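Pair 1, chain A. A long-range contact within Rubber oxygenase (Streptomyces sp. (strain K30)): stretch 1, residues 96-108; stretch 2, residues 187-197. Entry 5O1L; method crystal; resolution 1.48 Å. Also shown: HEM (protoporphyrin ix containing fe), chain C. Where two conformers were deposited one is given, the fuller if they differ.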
# COMPACT_ATOMS: atom_id res chain seq x y z
N ASP A 96 -17.52 2.45 -23.22
CA ASP A 96 -16.95 1.24 -22.61
C ASP A 96 -16.31 1.57 -21.26
O ASP A 96 -16.50 0.80 -20.30
CB ASP A 96 -15.95 0.50 -23.53
CG ASP A 96 -14.84 1.40 -24.16
OD1 ASP A 96 -14.72 2.68 -23.95
OD2 ASP A 96 -14.01 0.78 -24.91
N LEU A 97 -15.64 2.70 -21.17
CA LEU A 97 -15.06 3.11 -19.89
C LEU A 97 -16.15 3.51 -18.94
O LEU A 97 -16.11 3.18 -17.72
CB LEU A 97 -14.08 4.25 -20.14
CG LEU A 97 -13.36 4.74 -18.89
CD1 LEU A 97 -12.48 3.65 -18.32
CD2 LEU A 97 -12.51 5.95 -19.18
N ARG A 98 -17.16 4.24 -19.35
CA ARG A 98 -18.26 4.57 -18.46
C ARG A 98 -18.89 3.30 -17.84
O ARG A 98 -19.07 3.23 -16.60
CB ARG A 98 -19.36 5.37 -19.16
CG ARG A 98 -20.48 5.73 -18.19
CD ARG A 98 -21.61 6.59 -18.76
NE ARG A 98 -21.99 6.25 -20.11
CZ ARG A 98 -22.68 5.19 -20.55
NH1 ARG A 98 -23.10 4.21 -19.74
NH2 ARG A 98 -22.95 5.12 -21.85
N GLU A 99 -19.15 2.32 -18.67
CA GLU A 99 -19.76 1.08 -18.19
C GLU A 99 -18.83 0.39 -17.18
O GLU A 99 -19.31 -0.05 -16.13
CB GLU A 99 -20.04 0.16 -19.38
CG GLU A 99 -20.58 -1.21 -19.11
CD GLU A 99 -20.97 -1.89 -20.43
OE1 GLU A 99 -20.10 -2.48 -21.11
OE2 GLU A 99 -22.15 -1.75 -20.81
N PHE A 100 -17.54 0.33 -17.51
CA PHE A 100 -16.55 -0.24 -16.58
C PHE A 100 -16.61 0.48 -15.27
O PHE A 100 -16.63 -0.17 -14.18
CB PHE A 100 -15.14 -0.24 -17.15
CG PHE A 100 -14.09 -0.52 -16.12
CD1 PHE A 100 -13.93 -1.85 -15.71
CD2 PHE A 100 -13.39 0.51 -15.47
CE1 PHE A 100 -13.04 -2.11 -14.70
CE2 PHE A 100 -12.53 0.19 -14.42
CZ PHE A 100 -12.36 -1.12 -14.08
N MET A 101 -16.59 1.80 -15.27
CA MET A 101 -16.49 2.57 -14.02
C MET A 101 -17.73 2.45 -13.18
O MET A 101 -17.65 2.40 -11.94
CB MET A 101 -16.18 4.08 -14.31
CG MET A 101 -14.81 4.23 -14.85
SD MET A 101 -14.37 5.95 -15.22
CE MET A 101 -14.12 6.46 -13.52
N GLU A 102 -18.88 2.37 -13.83
CA GLU A 102 -20.14 2.25 -13.10
C GLU A 102 -20.17 0.90 -12.34
O GLU A 102 -20.71 0.84 -11.24
CB GLU A 102 -21.36 2.42 -14.06
CG GLU A 102 -21.85 3.89 -14.09
CD GLU A 102 -22.27 4.40 -12.66
OE1 GLU A 102 -23.11 3.69 -12.03
OE2 GLU A 102 -21.76 5.46 -12.07
N HIS A 103 -19.62 -0.13 -12.94
CA HIS A 103 -19.52 -1.42 -12.29
C HIS A 103 -18.43 -1.44 -11.21
O HIS A 103 -18.66 -1.92 -10.08
CB HIS A 103 -19.21 -2.46 -13.38
CG HIS A 103 -19.20 -3.87 -12.88
ND1 HIS A 103 -20.32 -4.45 -12.33
CD2 HIS A 103 -18.23 -4.81 -12.87
CE1 HIS A 103 -20.04 -5.70 -12.00
NE2 HIS A 103 -18.78 -5.94 -12.31
N ALA A 104 -17.28 -0.84 -11.54
CA ALA A 104 -16.14 -0.86 -10.63
C ALA A 104 -16.36 -0.06 -9.38
O ALA A 104 -15.71 -0.37 -8.33
CB ALA A 104 -14.93 -0.38 -11.35
N ARG A 105 -17.26 0.92 -9.37
CA ARG A 105 -17.47 1.72 -8.21
C ARG A 105 -18.40 1.07 -7.15
O ARG A 105 -18.57 1.59 -6.08
CB ARG A 105 -17.93 3.12 -8.62
CG ARG A 105 -19.40 3.06 -9.04
CD ARG A 105 -19.97 4.40 -9.51
NE ARG A 105 -19.84 5.40 -8.47
CZ ARG A 105 -20.00 6.70 -8.58
NH1 ARG A 105 -20.32 7.24 -9.75
NH2 ARG A 105 -19.79 7.44 -7.53
N ARG A 106 -18.96 -0.09 -7.49
CA ARG A 106 -19.87 -0.75 -6.56
C ARG A 106 -19.09 -1.42 -5.42
O ARG A 106 -18.16 -2.16 -5.67
CB ARG A 106 -20.65 -1.80 -7.32
CG ARG A 106 -21.62 -1.17 -8.32
CD ARG A 106 -22.24 -2.21 -9.22
NE ARG A 106 -22.96 -3.19 -8.44
CZ ARG A 106 -22.63 -4.47 -8.28
NH1 ARG A 106 -21.57 -5.02 -8.90
NH2 ARG A 106 -23.40 -5.21 -7.49
N MET A 107 -19.55 -1.16 -4.22
CA MET A 107 -19.01 -1.85 -3.04
C MET A 107 -19.41 -3.30 -3.06
O MET A 107 -20.52 -3.62 -3.52
CB MET A 107 -19.53 -1.19 -1.81
CG MET A 107 -19.00 0.21 -1.63
SD MET A 107 -17.28 0.30 -1.12
CE MET A 107 -17.50 -0.04 0.65
N PRO A 108 -18.56 -4.18 -2.50
CA PRO A 108 -18.98 -5.58 -2.46
C PRO A 108 -20.18 -5.75 -1.51
O PRO A 108 -20.33 -5.03 -0.52
CB PRO A 108 -17.76 -6.27 -1.89
CG PRO A 108 -17.03 -5.26 -1.14
CD PRO A 108 -17.28 -3.95 -1.85
N MET A 187 -12.23 7.11 -1.17
CA MET A 187 -11.51 5.90 -1.48
C MET A 187 -12.10 5.11 -2.58
O MET A 187 -11.35 4.37 -3.27
CB MET A 187 -11.27 5.02 -0.20
CG MET A 187 -10.34 3.84 -0.37
SD MET A 187 -8.67 4.39 -0.82
CE MET A 187 -8.27 3.22 -2.07
N ILE A 188 -13.40 5.17 -2.83
CA ILE A 188 -13.90 4.46 -4.01
C ILE A 188 -13.36 5.08 -5.31
O ILE A 188 -12.92 4.37 -6.19
CB ILE A 188 -15.41 4.51 -4.03
CG1 ILE A 188 -15.97 3.77 -2.79
CG2 ILE A 188 -15.92 3.89 -5.36
CD1 ILE A 188 -17.46 3.90 -2.60
N VAL A 189 -13.36 6.40 -5.34
CA VAL A 189 -12.76 7.14 -6.45
C VAL A 189 -11.30 6.74 -6.64
O VAL A 189 -10.92 6.36 -7.75
CB VAL A 189 -12.92 8.62 -6.25
CG1 VAL A 189 -12.25 9.38 -7.36
CG2 VAL A 189 -14.40 8.96 -6.11
N THR A 190 -10.52 6.75 -5.56
CA THR A 190 -9.10 6.42 -5.63
C THR A 190 -8.93 5.00 -6.08
O THR A 190 -8.09 4.69 -6.89
CB THR A 190 -8.47 6.62 -4.25
OG1 THR A 190 -8.52 8.03 -4.02
CG2 THR A 190 -7.03 6.10 -4.21
N ALA A 191 -9.73 4.07 -5.51
CA ALA A 191 -9.61 2.68 -5.91
C ALA A 191 -9.91 2.43 -7.37
O ALA A 191 -9.20 1.67 -8.07
CB ALA A 191 -10.50 1.79 -5.07
N VAL A 192 -10.97 3.02 -7.89
CA VAL A 192 -11.36 2.84 -9.26
C VAL A 192 -10.28 3.48 -10.21
O VAL A 192 -9.85 2.84 -11.17
CB VAL A 192 -12.73 3.40 -9.55
CG1 VAL A 192 -12.99 3.42 -11.05
CG2 VAL A 192 -13.80 2.63 -8.83
N LYS A 193 -9.82 4.67 -9.86
CA LYS A 193 -8.76 5.27 -10.67
C LYS A 193 -7.50 4.43 -10.62
O LYS A 193 -6.83 4.30 -11.64
CB LYS A 193 -8.51 6.69 -10.16
CG LYS A 193 -9.66 7.66 -10.51
CD LYS A 193 -9.34 9.08 -10.11
CE LYS A 193 -10.49 10.00 -10.45
NZ LYS A 193 -10.18 11.40 -10.11
N THR A 194 -7.12 3.87 -9.44
CA THR A 194 -5.96 3.01 -9.34
C THR A 194 -6.10 1.80 -10.19
O THR A 194 -5.15 1.37 -10.86
CB THR A 194 -5.68 2.68 -7.87
OG1 THR A 194 -5.49 3.89 -7.09
CG2 THR A 194 -4.49 1.69 -7.76
N ARG A 195 -7.28 1.16 -10.13
CA ARG A 195 -7.53 0.00 -10.97
C ARG A 195 -7.29 0.31 -12.44
O ARG A 195 -6.71 -0.47 -13.20
CB ARG A 195 -8.93 -0.49 -10.67
CG ARG A 195 -9.35 -1.74 -11.29
CD ARG A 195 -10.61 -2.25 -10.67
NE ARG A 195 -10.93 -3.37 -11.44
CZ ARG A 195 -12.08 -3.98 -11.49
NH1 ARG A 195 -13.07 -3.51 -10.81
NH2 ARG A 195 -12.25 -5.02 -12.29
N MET A 196 -7.71 1.50 -12.86
CA MET A 196 -7.54 1.94 -14.24
C MET A 196 -6.05 2.24 -14.55
O MET A 196 -5.55 1.82 -15.63
CB MET A 196 -8.37 3.19 -14.54
CG MET A 196 -9.86 3.00 -14.46
SD MET A 196 -10.79 4.58 -14.48
CE MET A 196 -10.07 5.34 -15.90
N VAL A 197 -5.34 2.89 -13.63
CA VAL A 197 -3.90 3.11 -13.78
C VAL A 197 -3.20 1.77 -13.96
O VAL A 197 -2.38 1.56 -14.87
CB VAL A 197 -3.27 3.91 -12.64
CG1 VAL A 197 -1.75 3.91 -12.77
CG2 VAL A 197 -3.83 5.29 -12.63
CHA HEM C . 0.04 3.22 -9.63
CHB HEM C . -1.72 1.77 -5.47
CHC HEM C . 0.02 -2.62 -6.27
CHD HEM C . 2.60 -0.85 -9.87
C1A HEM C . -0.62 3.13 -8.46
C2A HEM C . -1.36 4.25 -7.92
C3A HEM C . -1.82 3.85 -6.73
C4A HEM C . -1.45 2.52 -6.53
CMA HEM C . -2.62 4.73 -5.80
CAA HEM C . -1.57 5.65 -8.55
CBA HEM C . -0.36 6.55 -8.23
CGA HEM C . -0.74 7.97 -8.43
O1A HEM C . -0.74 8.31 -9.62
O2A HEM C . -1.05 8.70 -7.42
C1B HEM C . -1.43 0.41 -5.34
C2B HEM C . -1.86 -0.36 -4.23
C3B HEM C . -1.42 -1.59 -4.41
C4B HEM C . -0.67 -1.60 -5.66
CMB HEM C . -2.68 0.12 -3.05
CAB HEM C . -1.57 -2.85 -3.72
CBB HEM C . -2.31 -3.08 -2.52
C1C HEM C . 0.89 -2.54 -7.34
C2C HEM C . 1.79 -3.62 -7.70
C3C HEM C . 2.49 -3.09 -8.74
C4C HEM C . 2.05 -1.71 -8.90
CMC HEM C . 1.81 -5.00 -7.13
CAC HEM C . 3.56 -3.73 -9.51
CBC HEM C . 4.00 -5.05 -9.51
C1D HEM C . 2.13 0.42 -10.10
C2D HEM C . 2.59 1.28 -11.21
C3D HEM C . 1.89 2.41 -11.16
C4D HEM C . 0.96 2.26 -10.05
CMD HEM C . 3.70 0.89 -12.11
CAD HEM C . 2.04 3.64 -12.09
CBD HEM C . 3.15 4.51 -11.51
CGD HEM C . 3.37 5.70 -12.45
O1D HEM C . 3.15 6.84 -11.98
O2D HEM C . 3.75 5.59 -13.65
NA HEM C . -0.70 2.07 -7.61
NB HEM C . -0.71 -0.39 -6.14
NC HEM C . 1.06 -1.37 -8.04
ND HEM C . 1.09 1.02 -9.48
FE HEM C . 0.17 0.32 -7.85
O HOH W 1 -13.37 -1.85 -8.48

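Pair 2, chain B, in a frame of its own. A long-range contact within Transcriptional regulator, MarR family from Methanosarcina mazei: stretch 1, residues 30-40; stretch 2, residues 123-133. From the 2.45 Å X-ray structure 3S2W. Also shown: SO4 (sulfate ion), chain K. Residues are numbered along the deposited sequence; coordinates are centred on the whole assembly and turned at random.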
# COMPACT_ATOMS: atom_id res chain seq x y z
N TYR B 30 -5.83 -0.12 2.52
CA TYR B 30 -6.52 1.15 2.69
C TYR B 30 -5.67 2.21 3.38
O TYR B 30 -5.68 3.38 2.97
CB TYR B 30 -7.83 0.97 3.46
CG TYR B 30 -8.98 0.51 2.59
CD1 TYR B 30 -9.77 1.43 1.92
CD2 TYR B 30 -9.26 -0.85 2.42
CE1 TYR B 30 -10.82 1.02 1.11
CE2 TYR B 30 -10.30 -1.27 1.61
CZ TYR B 30 -11.08 -0.33 0.96
OH TYR B 30 -12.12 -0.72 0.15
N LEU B 31 -4.95 1.82 4.42
CA LEU B 31 -4.14 2.78 5.14
C LEU B 31 -3.07 3.30 4.19
O LEU B 31 -2.80 4.50 4.10
CB LEU B 31 -3.55 2.16 6.40
CG LEU B 31 -4.55 1.93 7.53
CD1 LEU B 31 -3.98 0.97 8.55
CD2 LEU B 31 -4.96 3.22 8.19
N TYR B 32 -2.49 2.38 3.43
CA TYR B 32 -1.56 2.76 2.38
C TYR B 32 -2.14 3.81 1.43
O TYR B 32 -1.50 4.83 1.15
CB TYR B 32 -1.13 1.54 1.57
CG TYR B 32 -0.34 1.94 0.35
CD1 TYR B 32 0.99 2.33 0.46
CD2 TYR B 32 -0.93 1.92 -0.91
CE1 TYR B 32 1.73 2.70 -0.67
CE2 TYR B 32 -0.21 2.29 -2.03
CZ TYR B 32 1.13 2.67 -1.91
OH TYR B 32 1.84 3.03 -3.03
N ARG B 33 -3.35 3.58 0.93
CA ARG B 33 -3.92 4.49 -0.05
C ARG B 33 -4.30 5.82 0.55
O ARG B 33 -4.11 6.85 -0.07
CB ARG B 33 -5.11 3.87 -0.77
CG ARG B 33 -4.69 2.71 -1.62
CD ARG B 33 -5.80 2.22 -2.53
NE ARG B 33 -5.57 0.82 -2.85
CZ ARG B 33 -6.28 -0.19 -2.37
NH1 ARG B 33 -5.96 -1.42 -2.71
NH2 ARG B 33 -7.31 0.05 -1.55
N TYR B 34 -4.86 5.77 1.76
CA TYR B 34 -5.19 6.99 2.49
C TYR B 34 -3.89 7.77 2.70
O TYR B 34 -3.82 8.98 2.47
CB TYR B 34 -5.82 6.67 3.85
CG TYR B 34 -7.16 5.97 3.77
CD1 TYR B 34 -7.90 5.96 2.59
CD2 TYR B 34 -7.70 5.35 4.88
CE1 TYR B 34 -9.11 5.34 2.52
CE2 TYR B 34 -8.93 4.72 4.82
CZ TYR B 34 -9.63 4.71 3.64
OH TYR B 34 -10.87 4.09 3.60
N GLY B 35 -2.87 7.04 3.15
CA GLY B 35 -1.56 7.60 3.36
C GLY B 35 -1.08 8.34 2.13
O GLY B 35 -0.54 9.44 2.25
N GLN B 36 -1.29 7.76 0.94
CA GLN B 36 -0.72 8.33 -0.28
C GLN B 36 -1.47 9.58 -0.63
O GLN B 36 -0.91 10.51 -1.22
CB GLN B 36 -0.73 7.35 -1.47
CG GLN B 36 0.25 6.15 -1.38
CD GLN B 36 1.68 6.53 -0.98
OE1 GLN B 36 2.56 6.74 -1.84
NE2 GLN B 36 1.93 6.57 0.33
N ILE B 37 -2.74 9.64 -0.25
CA ILE B 37 -3.50 10.85 -0.45
C ILE B 37 -3.07 11.95 0.52
O ILE B 37 -2.79 13.08 0.12
CB ILE B 37 -5.02 10.58 -0.39
CG1 ILE B 37 -5.43 9.80 -1.63
CG2 ILE B 37 -5.85 11.89 -0.29
CD1 ILE B 37 -6.62 8.96 -1.40
N TYR B 38 -2.98 11.60 1.80
CA TYR B 38 -2.63 12.55 2.84
C TYR B 38 -1.22 13.09 2.64
O TYR B 38 -1.00 14.29 2.73
CB TYR B 38 -2.74 11.91 4.22
CG TYR B 38 -2.37 12.87 5.31
CD1 TYR B 38 -1.06 12.99 5.72
CD2 TYR B 38 -3.33 13.68 5.89
CE1 TYR B 38 -0.70 13.87 6.70
CE2 TYR B 38 -2.99 14.58 6.88
CZ TYR B 38 -1.68 14.67 7.29
OH TYR B 38 -1.32 15.55 8.28
N ILE B 39 -0.26 12.19 2.38
CA ILE B 39 1.10 12.59 2.11
C ILE B 39 1.12 13.42 0.83
O ILE B 39 1.73 14.47 0.77
CB ILE B 39 2.02 11.38 1.95
CG1 ILE B 39 2.05 10.56 3.24
CG2 ILE B 39 3.42 11.79 1.58
CD1 ILE B 39 2.67 11.27 4.38
N GLY B 40 0.44 12.93 -0.19
CA GLY B 40 0.39 13.59 -1.48
C GLY B 40 0.05 15.05 -1.41
O GLY B 40 0.68 15.86 -2.09
N LYS B 123 8.69 15.37 9.02
CA LYS B 123 7.60 15.98 9.78
C LYS B 123 6.22 15.63 9.21
O LYS B 123 5.26 15.39 9.95
CB LYS B 123 7.74 17.50 9.82
CG LYS B 123 6.65 18.18 10.62
CD LYS B 123 6.56 19.65 10.26
CE LYS B 123 5.64 20.43 11.21
NZ LYS B 123 5.47 21.86 10.75
N ILE B 124 6.13 15.62 7.88
CA ILE B 124 4.93 15.19 7.18
C ILE B 124 4.61 13.73 7.51
O ILE B 124 3.45 13.40 7.72
CB ILE B 124 5.09 15.30 5.67
CG1 ILE B 124 5.20 16.76 5.22
CG2 ILE B 124 3.94 14.63 5.01
CD1 ILE B 124 3.96 17.54 5.49
N ALA B 125 5.62 12.87 7.52
CA ALA B 125 5.44 11.46 7.89
C ALA B 125 4.97 11.34 9.34
O ALA B 125 4.24 10.43 9.69
CB ALA B 125 6.75 10.67 7.69
N SER B 126 5.38 12.28 10.17
CA SER B 126 5.01 12.22 11.58
C SER B 126 3.56 12.57 11.74
O SER B 126 2.85 11.94 12.52
CB SER B 126 5.87 13.17 12.42
OG SER B 126 7.21 12.72 12.47
N GLU B 127 3.11 13.59 11.02
CA GLU B 127 1.75 14.08 11.20
C GLU B 127 0.80 13.00 10.77
O GLU B 127 -0.30 12.87 11.29
CB GLU B 127 1.52 15.35 10.39
CG GLU B 127 2.36 16.53 10.86
CD GLU B 127 2.41 17.66 9.86
OE1 GLU B 127 2.77 18.79 10.25
OE2 GLU B 127 2.10 17.41 8.68
N TRP B 128 1.24 12.22 9.80
CA TRP B 128 0.45 11.11 9.34
C TRP B 128 0.37 10.00 10.41
O TRP B 128 -0.72 9.52 10.71
CB TRP B 128 1.01 10.59 8.03
CG TRP B 128 0.29 9.39 7.56
CD1 TRP B 128 0.83 8.17 7.31
CD2 TRP B 128 -1.11 9.26 7.34
NE1 TRP B 128 -0.15 7.30 6.91
CE2 TRP B 128 -1.35 7.94 6.93
CE3 TRP B 128 -2.19 10.15 7.43
CZ2 TRP B 128 -2.63 7.48 6.59
CZ3 TRP B 128 -3.46 9.68 7.11
CH2 TRP B 128 -3.66 8.36 6.68
N GLY B 129 1.51 9.62 10.98
CA GLY B 129 1.53 8.62 12.04
C GLY B 129 0.68 9.07 13.21
O GLY B 129 0.02 8.27 13.88
N GLU B 130 0.70 10.38 13.44
CA GLU B 130 0.02 11.01 14.55
C GLU B 130 -1.48 10.89 14.39
O GLU B 130 -2.22 10.64 15.35
CB GLU B 130 0.38 12.49 14.59
CG GLU B 130 -0.42 13.29 15.59
CD GLU B 130 -0.16 12.88 17.04
OE1 GLU B 130 -0.94 13.31 17.92
OE2 GLU B 130 0.82 12.14 17.29
N ILE B 131 -1.93 11.11 13.17
CA ILE B 131 -3.29 10.86 12.82
C ILE B 131 -3.59 9.38 13.04
O ILE B 131 -4.65 9.04 13.54
CB ILE B 131 -3.56 11.30 11.36
CG1 ILE B 131 -3.68 12.83 11.30
CG2 ILE B 131 -4.84 10.64 10.82
CD1 ILE B 131 -3.88 13.36 9.92
N LEU B 132 -2.68 8.48 12.69
CA LEU B 132 -3.04 7.08 12.81
C LEU B 132 -3.13 6.61 14.26
O LEU B 132 -3.93 5.73 14.59
CB LEU B 132 -2.09 6.19 12.01
CG LEU B 132 -2.10 6.33 10.49
CD1 LEU B 132 -1.16 5.32 9.80
CD2 LEU B 132 -3.52 6.19 9.97
N PHE B 133 -2.31 7.20 15.13
CA PHE B 133 -2.19 6.75 16.51
C PHE B 133 -3.17 7.41 17.48
O PHE B 133 -3.20 7.07 18.66
CB PHE B 133 -0.78 7.02 17.02
CG PHE B 133 0.23 5.99 16.61
CD1 PHE B 133 -0.10 4.65 16.54
CD2 PHE B 133 1.53 6.36 16.31
CE1 PHE B 133 0.85 3.70 16.17
CE2 PHE B 133 2.47 5.41 15.94
CZ PHE B 133 2.13 4.08 15.87
S SO4 K . -3.42 17.92 9.80
O1 SO4 K . -2.80 16.65 10.17
O2 SO4 K . -2.49 19.02 10.08
O3 SO4 K . -3.74 17.92 8.38
O4 SO4 K . -4.65 18.10 10.58
O HOH W 2 -0.43 4.78 5.92

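Two helices cross in nearly the same way in pair 1, from the rubber oxygenase, and pair 2, from the MarR-family regulator. Their axes approach to 10.3 Å in pair 1 and 10.1 Å in pair 2, with angles of 132° and 134° between N-to-C directions, so the helices run obliquely antiparallel. Fourteen central residues superpose with an RMSD of 0.5 Å, and the buried surface is similar, 514 and 458 Å². No direct hydrogen bond crosses either contact; packing is mainly apolar.

The clearest exchange of bulk involves Met A101, which matches Gly B35, and Val A192, which matches Trp B128. In pair 1 both positions carry side chains of moderate size, and Met A101 CE lies 4.1 Å from Val A192 CG1. In pair 2 the volume is concentrated in the indole: Gly B35 has no side chain, and its CA comes within 3.4 Å of Trp B128 CZ2. The indole sits as a knob among Leu B31, Gly B35, Tyr B38 and Ile B39.

Ala A104 and Tyr B38 both direct CA-to-CB toward the opposing helix, but differ greatly in size. At Ala A104 the backbone itself lies against the other helix, its O 3.6 Å from Val A192 CG2, and its CB is 4.1 Å from the same Val A192 CG2. The Tyr B38 ring instead enters a hole formed by Ile B124, Glu B127, Trp B128 and Ile B131. Its CG lies 3.5 Å from Trp B128 CE3, which is over one face of the tyrosine ring; the tyrosine and the six-membered indole ring are slid apart, with centroids 5.0 Å apart and planes at 29°, so they barely overlap.

On the second helix, Arg A195 and its match Ile B131 also point toward the first helix. Arg A195 reaches back to the small alanine, its NH1 3.7 Å from Ala A104 CB, while Phe A100 CZ lies over one face of the guanidinium, 3.8 Å from Arg A195 NE. Ile B131 is shorter and meets the larger partner: its CD1 is 3.4 Å from Tyr B38 CE2. Tyr B34, matched to Phe A100, turns its side-chain end away, leaving its CB 3.9 Å from Trp B128 CH2.

Toward one end, Leu A97 matches Leu B31 and Met A196 matches Leu B132. Both pairs make apolar contacts at 3.8 Å, Leu A97 CD1 to Met A196 CE and Leu B31 CD2 to Leu B132 CD2. Met A196 also meets Met A101, SD to SD at 3.9 Å. Toward the other end, Ile A188 and Ile B124 nearly coincide. Arg A105 packs on Ile A188 CG2 through both its backbone O (3.6 Å) and its CB (3.9 Å); its match Ile B39 places CD1 3.6 Å from Ile B124 CG2.

A water bridges each crossing at different positions. Water 1 donates to Ala A104 O (2.8 Å) and accepts from Arg A195 NH1 (2.9 Å); water 2 accepts from Trp B128 NE1 (2.7 Å) and donates weakly to Leu B31 O (3.0 Å).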